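Local coordinates for protein transcriptional regulator (Mesorhizobium loti, PDB 3BHQ) that probably binds DNA as a dimeric transcriptional regulator of the TetR family, with an N-terminal helix-turn-helix domain and a C-terminal domain of the AefR-like type, at residues K56-A68 and L111-L125. Sequence-based numbering, arbitrary orientation.
Sequences KETLFGEVVLSTA and LRRLIIANADRMPQL. With EDO (1,2-ethanediol), chain L; EDO (1,2-ethanediol), chain H; EDO (1,2-ethanediol), chain I.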
ATOM      1  N   LYS A  56       3.227 -10.488  25.032  1.00 21.19           N
ATOM      2  CA  LYS A  56       3.656 -10.577  23.664  1.00 19.20           C
ATOM      3  C   LYS A  56       3.042  -9.459  22.804  1.00 18.56           C
ATOM      4  O   LYS A  56       3.710  -8.908  21.910  1.00 20.80           O
ATOM      5  CB  LYS A  56       3.337 -11.976  23.127  1.00 20.55           C
ATOM      6  CG  LYS A  56       4.080 -12.351  21.888  1.00 24.51           C
ATOM      7  CD  LYS A  56       3.930 -13.836  21.529  1.00 23.82           C
ATOM      8  CE  LYS A  56       2.510 -14.222  21.173  1.00 27.09           C
ATOM      9  NZ  LYS A  56       2.404 -15.667  20.811  1.00 25.68           N
ATOM     10  N   GLU A  57       1.800  -9.076  23.115  1.00 21.03           N
ATOM     11  CA  GLU A  57       1.121  -8.002  22.375  1.00 20.62           C
ATOM     12  C   GLU A  57       1.821  -6.647  22.580  1.00 18.93           C
ATOM     13  O   GLU A  57       2.016  -5.887  21.628  1.00 19.97           O
ATOM     14  CB  GLU A  57      -0.358  -7.902  22.802  1.00 21.11           C
ATOM     15  CG  GLU A  57      -1.157  -6.782  22.159  1.00 22.35           C
ATOM     16  CD  GLU A  57      -2.658  -6.894  22.407  1.00 22.89           C
ATOM     17  OE1 GLU A  57      -3.067  -7.509  23.436  1.00 28.36           O
ATOM     18  OE2 GLU A  57      -3.406  -6.335  21.597  1.00 22.51           O
ATOM     19  N   THR A  58       2.123  -6.343  23.829  1.00 19.76           N
ATOM     20  CA  THR A  58       2.855  -5.133  24.210  1.00 18.22           C
ATOM     21  C   THR A  58       4.225  -5.079  23.556  1.00 18.98           C
ATOM     22  O   THR A  58       4.626  -4.038  22.998  1.00 20.86           O
ATOM     23  CB  THR A  58       2.916  -5.003  25.745  1.00 20.88           C
ATOM     24  OG1 THR A  58       1.587  -5.019  26.291  1.00 21.58           O
ATOM     25  CG2 THR A  58       3.646  -3.710  26.166  1.00 18.95           C
ATOM     26  N   LEU A  59       4.942  -6.206  23.588  1.00 17.78           N
ATOM     27  CA  LEU A  59       6.255  -6.285  22.983  1.00 18.93           C
ATOM     28  C   LEU A  59       6.189  -6.044  21.455  1.00 19.74           C
ATOM     29  O   LEU A  59       7.033  -5.343  20.913  1.00 19.03           O
ATOM     30  CB  LEU A  59       6.887  -7.637  23.312  1.00 19.56           C
ATOM     31  CG  LEU A  59       8.295  -7.926  22.767  1.00 20.65           C
ATOM     32  CD1 LEU A  59       9.308  -6.792  22.949  1.00 19.64           C
ATOM     33  CD2 LEU A  59       8.882  -9.233  23.361  1.00 22.26           C
ATOM     34  N   PHE A  60       5.164  -6.579  20.795  1.00 19.76           N
ATOM     35  CA  PHE A  60       4.976  -6.362  19.339  1.00 18.57           C
ATOM     36  C   PHE A  60       4.794  -4.845  19.071  1.00 20.30           C
ATOM     37  O   PHE A  60       5.332  -4.294  18.105  1.00 22.06           O
ATOM     38  CB  PHE A  60       3.773  -7.162  18.831  1.00 21.15           C
ATOM     39  CG  PHE A  60       3.759  -7.489  17.337  1.00 20.67           C
ATOM     40  CD1 PHE A  60       4.655  -6.938  16.409  1.00 24.37           C
ATOM     41  CD2 PHE A  60       2.755  -8.335  16.854  1.00 21.41           C
ATOM     42  CE1 PHE A  60       4.576  -7.296  15.051  1.00 25.61           C
ATOM     43  CE2 PHE A  60       2.672  -8.668  15.491  1.00 25.19           C
ATOM     44  CZ  PHE A  60       3.579  -8.166  14.620  1.00 24.35           C
ATOM     45  N   GLY A  61       4.063  -4.159  19.951  1.00 20.23           N
ATOM     46  CA  GLY A  61       3.898  -2.726  19.818  1.00 19.01           C
ATOM     47  C   GLY A  61       5.219  -1.973  19.904  1.00 19.54           C
ATOM     48  O   GLY A  61       5.475  -1.051  19.124  1.00 19.47           O
ATOM     49  N   GLU A  62       6.080  -2.369  20.843  1.00 19.92           N
ATOM     50  CA  GLU A  62       7.427  -1.783  20.943  1.00 17.18           C
ATOM     51  C   GLU A  62       8.315  -2.071  19.717  1.00 19.60           C
ATOM     52  O   GLU A  62       9.156  -1.244  19.363  1.00 19.42           O
ATOM     53  CB  GLU A  62       8.107  -2.223  22.246  1.00 18.30           C
ATOM     54  CG  GLU A  62       7.456  -1.593  23.439  1.00 17.98           C
ATOM     55  CD  GLU A  62       7.762  -0.094  23.548  1.00 22.67           C
ATOM     56  OE1 GLU A  62       8.932   0.337  23.407  1.00 27.40           O
ATOM     57  OE2 GLU A  62       6.847   0.643  23.822  1.00 24.37           O
ATOM     58  N   VAL A  63       8.183  -3.273  19.133  1.00 18.47           N
ATOM     59  CA  VAL A  63       8.896  -3.631  17.890  1.00 19.34           C
ATOM     60  C   VAL A  63       8.492  -2.644  16.791  1.00 17.92           C
ATOM     61  O   VAL A  63       9.354  -2.091  16.088  1.00 19.66           O
ATOM     62  CB  VAL A  63       8.587  -5.076  17.472  1.00 19.91           C
ATOM     63  CG1 VAL A  63       8.923  -5.350  15.989  1.00 19.87           C
ATOM     64  CG2 VAL A  63       9.334  -6.039  18.408  1.00 18.92           C
ATOM     65  N   VAL A  64       7.193  -2.411  16.664  1.00 18.33           N
ATOM     66  CA  VAL A  64       6.677  -1.472  15.614  1.00 18.04           C
ATOM     67  C   VAL A  64       7.245  -0.079  15.838  1.00 18.89           C
ATOM     68  O   VAL A  64       7.787   0.555  14.924  1.00 19.88           O
ATOM     69  CB  VAL A  64       5.141  -1.461  15.502  1.00 18.09           C
ATOM     70  CG1 VAL A  64       4.658  -0.320  14.565  1.00 20.19           C
ATOM     71  CG2 VAL A  64       4.614  -2.853  15.072  1.00 20.84           C
ATOM     72  N   LEU A  65       7.172   0.406  17.075  1.00 18.64           N
ATOM     73  CA  LEU A  65       7.708   1.732  17.369  1.00 18.77           C
ATOM     74  C   LEU A  65       9.212   1.846  17.146  1.00 18.99           C
ATOM     75  O   LEU A  65       9.675   2.877  16.658  1.00 19.54           O
ATOM     76  CB  LEU A  65       7.348   2.184  18.781  1.00 18.19           C
ATOM     77  CG  LEU A  65       5.877   2.384  19.068  1.00 19.08           C
ATOM     78  CD1 LEU A  65       5.688   2.625  20.585  1.00 21.74           C
ATOM     79  CD2 LEU A  65       5.309   3.548  18.259  1.00 21.29           C
ATOM     80  N   SER A  66       9.986   0.818  17.511  1.00 18.50           N
ATOM     81  CA  SER A  66      11.443   0.827  17.304  0.50 17.53           C
ATOM     82  C   SER A  66      11.792   0.897  15.821  1.00 19.30           C
ATOM     83  O   SER A  66      12.651   1.665  15.426  1.00 20.73           O
ATOM     84  CB  SER A  66      12.099  -0.418  17.919  0.50 19.04           C
ATOM     85  OG  SER A  66      13.514  -0.395  17.765  0.50 18.39           O
ATOM     86  N   THR A  67      11.097   0.098  15.021  1.00 19.48           N
ATOM     87  CA  THR A  67      11.326   0.086  13.573  1.00 20.18           C
ATOM     88  C   THR A  67      10.944   1.461  12.968  1.00 20.11           C
ATOM     89  O   THR A  67      11.717   2.015  12.165  1.00 19.52           O
ATOM     90  CB  THR A  67      10.599  -1.075  12.910  1.00 21.23           C
ATOM     91  OG1 THR A  67      11.225  -2.289  13.318  1.00 23.00           O
ATOM     92  CG2 THR A  67      10.729  -0.951  11.384  1.00 21.13           C
ATOM     93  N   ALA A  68       9.836   2.036  13.422  1.00 18.53           N
ATOM     94  CA  ALA A  68       9.398   3.357  12.943  1.00 19.34           C
ATOM     95  C   ALA A  68      10.454   4.399  13.255  1.00 20.01           C
ATOM     96  O   ALA A  68      10.777   5.236  12.423  1.00 20.46           O
ATOM     97  CB  ALA A  68       8.069   3.755  13.566  1.00 18.62           C
ATOM     98  N   LEU A 111       7.707  -7.095   7.953  1.00 19.28           N
ATOM     99  CA  LEU A 111       7.056  -6.478   9.120  1.00 20.16           C
ATOM    100  C   LEU A 111       5.757  -5.731   8.695  1.00 19.93           C
ATOM    101  O   LEU A 111       4.717  -5.822   9.396  1.00 20.99           O
ATOM    102  CB  LEU A 111       8.013  -5.534   9.853  1.00 18.02           C
ATOM    103  CG  LEU A 111       7.505  -4.946  11.179  1.00 20.31           C
ATOM    104  CD1 LEU A 111       7.236  -6.041  12.222  1.00 23.26           C
ATOM    105  CD2 LEU A 111       8.464  -3.856  11.739  1.00 24.11           C
ATOM    106  N   ARG A 112       5.799  -4.982   7.585  1.00 20.52           N
ATOM    107  CA  ARG A 112       4.604  -4.296   7.083  0.50 22.40           C
ATOM    108  C   ARG A 112       3.450  -5.276   6.867  1.00 21.37           C
ATOM    109  O   ARG A 112       2.314  -4.997   7.263  1.00 20.93           O
ATOM    110  CB  ARG A 112       4.887  -3.492   5.793  0.50 24.87           C
ATOM    111  CG  ARG A 112       5.004  -1.960   5.965  0.50 29.94           C
ATOM    112  CD  ARG A 112       5.498  -1.326   4.653  0.50 29.01           C
ATOM    113  NE  ARG A 112       4.904  -0.063   4.138  0.50 21.64           N
ATOM    114  CZ  ARG A 112       3.840   0.009   3.329  0.50 18.19           C
ATOM    115  NH1 ARG A 112       3.140  -1.074   2.996  0.50 17.84           N
ATOM    116  NH2 ARG A 112       3.444   1.206   2.836  0.50 15.82           N
ATOM    117  N   ARG A 113       3.747  -6.407   6.221  1.00 20.04           N
ATOM    118  CA  ARG A 113       2.705  -7.431   5.988  1.00 20.06           C
ATOM    119  C   ARG A 113       2.070  -7.908   7.298  1.00 19.67           C
ATOM    120  O   ARG A 113       0.840  -8.069   7.378  1.00 20.49           O
ATOM    121  CB  ARG A 113       3.289  -8.625   5.237  1.00 21.15           C
ATOM    122  CG  ARG A 113       2.263  -9.681   4.825  1.00 24.52           C
ATOM    123  CD  ARG A 113       2.849 -10.857   4.064  1.00 27.17           C
ATOM    124  NE  ARG A 113       3.761 -10.409   2.995  1.00 25.38           N
ATOM    125  CZ  ARG A 113       3.400  -9.880   1.831  1.00 28.68           C
ATOM    126  NH1 ARG A 113       2.127  -9.670   1.529  1.00 27.37           N
ATOM    127  NH2 ARG A 113       4.329  -9.509   0.972  1.00 27.78           N
ATOM    128  N   LEU A 114       2.910  -8.142   8.314  1.00 20.02           N
ATOM    129  CA  LEU A 114       2.405  -8.599   9.625  1.00 19.92           C
ATOM    130  C   LEU A 114       1.514  -7.560  10.290  1.00 19.43           C
ATOM    131  O   LEU A 114       0.481  -7.921  10.880  1.00 19.78           O
ATOM    132  CB  LEU A 114       3.544  -9.013  10.573  1.00 21.11           C
ATOM    133  CG  LEU A 114       4.392 -10.193  10.139  1.00 25.76           C
ATOM    134  CD1 LEU A 114       5.482 -10.457  11.150  1.00 26.82           C
ATOM    135  CD2 LEU A 114       3.546 -11.429   9.942  1.00 26.41           C
ATOM    136  N   ILE A 115       1.924  -6.295  10.220  1.00 18.65           N
ATOM    137  CA  ILE A 115       1.143  -5.200  10.796  1.00 18.66           C
ATOM    138  C   ILE A 115      -0.246  -5.161  10.129  1.00 20.84           C
ATOM    139  O   ILE A 115      -1.251  -5.107  10.811  1.00 20.44           O
ATOM    140  CB  ILE A 115       1.880  -3.868  10.651  1.00 18.41           C
ATOM    141  CG1 ILE A 115       3.142  -3.857  11.552  1.00 19.86           C
ATOM    142  CG2 ILE A 115       0.921  -2.700  10.971  1.00 20.03           C
ATOM    143  CD1 ILE A 115       4.206  -2.739  11.170  1.00 19.40           C
ATOM    144  N   ILE A 116      -0.285  -5.269   8.797  1.00 20.70           N
ATOM    145  CA  ILE A 116      -1.564  -5.278   8.055  1.00 21.19           C
ATOM    146  C   ILE A 116      -2.388  -6.512   8.338  1.00 24.08           C
ATOM    147  O   ILE A 116      -3.608  -6.423   8.523  1.00 23.69           O
ATOM    148  CB  ILE A 116      -1.285  -5.100   6.515  1.00 21.96           C
ATOM    149  CG1 ILE A 116      -0.744  -3.695   6.247  1.00 22.44           C
ATOM    150  CG2 ILE A 116      -2.590  -5.339   5.693  1.00 23.45           C
ATOM    151  CD1 ILE A 116      -0.106  -3.426   4.904  1.00 21.59           C
ATOM    152  N   ALA A 117      -1.737  -7.668   8.410  1.00 21.93           N
ATOM    153  CA  ALA A 117      -2.435  -8.906   8.751  1.00 21.55           C
ATOM    154  C   ALA A 117      -3.150  -8.836  10.109  1.00 23.48           C
ATOM    155  O   ALA A 117      -4.189  -9.479  10.303  1.00 26.16           O
ATOM    156  CB  ALA A 117      -1.464 -10.110   8.719  1.00 21.39           C
ATOM    157  N   ASN A 118      -2.576  -8.069  11.033  1.00 21.92           N
ATOM    158  CA  ASN A 118      -3.112  -7.882  12.385  1.00 22.02           C
ATOM    159  C   ASN A 118      -3.950  -6.616  12.592  1.00 22.93           C
ATOM    160  O   ASN A 118      -4.188  -6.208  13.748  1.00 24.19           O
ATOM    161  CB  ASN A 118      -1.939  -7.948  13.367  1.00 24.67           C
ATOM    162  CG  ASN A 118      -1.409  -9.352  13.505  1.00 22.57           C
ATOM    163  OD1 ASN A 118      -2.101 -10.222  14.046  1.00 24.37           O
ATOM    164  ND2 ASN A 118      -0.205  -9.606  12.991  1.00 21.43           N
ATOM    165  N   ALA A 119      -4.439  -6.021  11.499  1.00 23.91           N
ATOM    166  CA  ALA A 119      -5.247  -4.793  11.547  1.00 22.20           C
ATOM    167  C   ALA A 119      -6.504  -4.931  12.417  1.00 24.03           C
ATOM    168  O   ALA A 119      -6.896  -3.990  13.096  1.00 26.80           O
ATOM    169  CB  ALA A 119      -5.648  -4.339  10.123  1.00 23.50           C
ATOM    170  N   ASP A 120      -7.125  -6.107  12.389  1.00 24.08           N
ATOM    171  CA  ASP A 120      -8.334  -6.363  13.193  1.00 25.82           C
ATOM    172  C   ASP A 120      -8.026  -6.907  14.566  1.00 25.83           C
ATOM    173  O   ASP A 120      -8.638  -6.484  15.541  1.00 25.53           O
ATOM    174  CB  ASP A 120      -9.284  -7.327  12.471  1.00 26.51           C
ATOM    175  CG  ASP A 120      -9.866  -6.715  11.212  1.00 33.23           C
ATOM    176  OD1 ASP A 120     -10.435  -5.596  11.276  1.00 38.27           O
ATOM    177  OD2 ASP A 120      -9.736  -7.336  10.151  1.00 36.62           O
ATOM    178  N   ARG A 121      -7.068  -7.835  14.641  1.00 25.07           N
ATOM    179  CA  ARG A 121      -6.683  -8.478  15.893  0.50 24.53           C
ATOM    180  C   ARG A 121      -5.981  -7.518  16.857  1.00 24.96           C
ATOM    181  O   ARG A 121      -6.245  -7.520  18.091  1.00 25.29           O
ATOM    182  CB  ARG A 121      -5.739  -9.629  15.563  0.50 25.67           C
ATOM    183  CG  ARG A 121      -5.449 -10.525  16.679  0.50 26.05           C
ATOM    184  CD  ARG A 121      -4.533 -11.599  16.241  0.50 22.99           C
ATOM    185  NE  ARG A 121      -4.333 -12.545  17.328  0.50 23.97           N
ATOM    186  CZ  ARG A 121      -3.541 -13.605  17.279  0.50 19.26           C
ATOM    187  NH1 ARG A 121      -2.850 -13.890  16.179  0.50 23.45           N
ATOM    188  NH2 ARG A 121      -3.459 -14.376  18.359  0.50 25.98           N
HETATM  189  N   MSE A 122      -5.036  -6.737  16.314  1.00 23.72           N
HETATM  190  CA  MSE A 122      -4.238  -5.788  17.132  1.00 20.54           C
HETATM  191  C   MSE A 122      -4.147  -4.483  16.328  1.00 21.41           C
HETATM  192  O   MSE A 122      -3.093  -4.160  15.761  1.00 19.84           O
HETATM  193  CB  MSE A 122      -2.858  -6.365  17.438  1.00 21.66           C
HETATM  194  CG  MSE A 122      -2.868  -7.544  18.397  1.00 21.91           C
HETATM  195 SE   MSE A 122      -1.162  -8.378  18.733  0.75 19.95          SE
HETATM  196  CE  MSE A 122      -1.010  -9.315  17.052  1.00 21.49           C
ATOM    197  N   PRO A 123      -5.256  -3.724  16.266  1.00 21.37           N
ATOM    198  CA  PRO A 123      -5.338  -2.508  15.445  1.00 20.81           C
ATOM    199  C   PRO A 123      -4.306  -1.468  15.832  1.00 19.76           C
ATOM    200  O   PRO A 123      -3.918  -0.671  14.991  1.00 21.46           O
ATOM    201  CB  PRO A 123      -6.769  -2.001  15.671  1.00 23.12           C
ATOM    202  CG  PRO A 123      -7.268  -2.698  16.836  1.00 26.55           C
ATOM    203  CD  PRO A 123      -6.489  -3.940  17.041  1.00 23.68           C
ATOM    204  N   GLN A 124      -3.866  -1.493  17.093  1.00 20.25           N
ATOM    205  CA  GLN A 124      -2.875  -0.517  17.565  1.00 19.64           C
ATOM    206  C   GLN A 124      -1.528  -0.559  16.841  1.00 19.48           C
ATOM    207  O   GLN A 124      -0.825   0.451  16.807  1.00 18.65           O
ATOM    208  CB  GLN A 124      -2.689  -0.589  19.075  1.00 20.05           C
ATOM    209  CG  GLN A 124      -1.955  -1.780  19.620  1.00 21.86           C
ATOM    210  CD  GLN A 124      -2.732  -3.058  19.715  1.00 21.76           C
ATOM    211  OE1 GLN A 124      -3.881  -3.173  19.276  1.00 22.52           O
ATOM    212  NE2 GLN A 124      -2.082  -4.063  20.345  1.00 22.08           N
ATOM    213  N   LEU A 125      -1.169  -1.712  16.296  1.00 21.08           N
ATOM    214  CA  LEU A 125       0.117  -1.870  15.605  1.00 19.49           C
ATOM    215  C   LEU A 125       0.119  -0.993  14.348  1.00 19.02           C
ATOM    216  O   LEU A 125       1.055  -0.206  14.139  1.00 21.41           O
ATOM    217  CB  LEU A 125       0.399  -3.336  15.232  1.00 21.56           C
ATOM    218  CG  LEU A 125       0.402  -4.360  16.412  1.00 18.69           C
ATOM    219  CD1 LEU A 125       0.604  -5.785  15.881  1.00 23.24           C
ATOM    220  CD2 LEU A 125       1.413  -3.964  17.472  1.00 21.62           C
TER
HETATM  221  C1  EDO L 220      -7.010  -7.974   8.628  1.00 41.79           C
HETATM  222  O1  EDO L 220      -8.224  -8.730   8.817  1.00 44.20           O
HETATM  223  C2  EDO L 220      -6.180  -8.760   7.627  1.00 37.57           C
HETATM  224  O2  EDO L 220      -5.825 -10.073   8.116  1.00 35.61           O
HETATM  225  C1  EDO H 216      -3.894 -10.455  20.612  1.00 45.17           C
HETATM  226  O1  EDO H 216      -4.772 -11.439  20.058  1.00 44.70           O
HETATM  227  C2  EDO H 216      -3.528 -10.849  22.039  1.00 50.26           C
HETATM  228  O2  EDO H 216      -2.555 -11.906  22.020  1.00 46.56           O
HETATM  229  C1  EDO I 217      12.892  -3.856  10.327  1.00 38.45           C
HETATM  230  O1  EDO I 217      13.044  -3.432  11.680  1.00 31.63           O
HETATM  231  C2  EDO I 217      12.844  -5.364  10.368  1.00 40.29           C
HETATM  232  O2  EDO I 217      14.125  -5.826  10.796  1.00 38.58           O
HETATM  233  O   HOH W   1       0.589  -3.552  21.218  1.00 19.94           O
HETATM  234  O   HOH W   2      -5.901  -6.512  20.686  1.00 36.73           O
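F60, near the start of helix 56-83, lays its ring against L125, L111, L114 and M122, between the end of helix 106-117 and the start of helix 123-150. Its CG stands anti to the backbone N (chi1 -157°), which swings the ring across to L125, whose CD1 sits over one face in a CH-pi contact, 3.7 Å from the ring centroid. L111 CD1 and L114 CB meet the ring edge, and the methyl CE of M122, a selenomethionine, comes obliquely to within 3.9 Å of F60 CD2; F25 of helix 9-28 stacks on the same ring. N118 ND2 also nears the ring, its amide steeply inclined to it, while donating to L114 O (2.8 Å) from above the carbonyl plane. L125 CD2 lies 3.6 Å from G61 N, and V64 CG2 packs against I115 CD1. At the helix start the extended chain of E57 runs past M122 and crosses Q124, whose NE2 donates a 2.9 Å hydrogen bond to E57 OE2, on the anti side and tilted 27° from the carboxylate plane. One water joins Q124 NE2 to E57 O, and a second links E57 OE2 to R121 O. With an alanine at E57, Q124 NE2 would probably lose its carboxylate acceptor, and the water-borne link to R121 O would go too. In the TetR fold this is the interface through which the helix following the helix-turn-helix packs on the C-terminal domain, joining the predicted DNA-binding head to the C-terminal body.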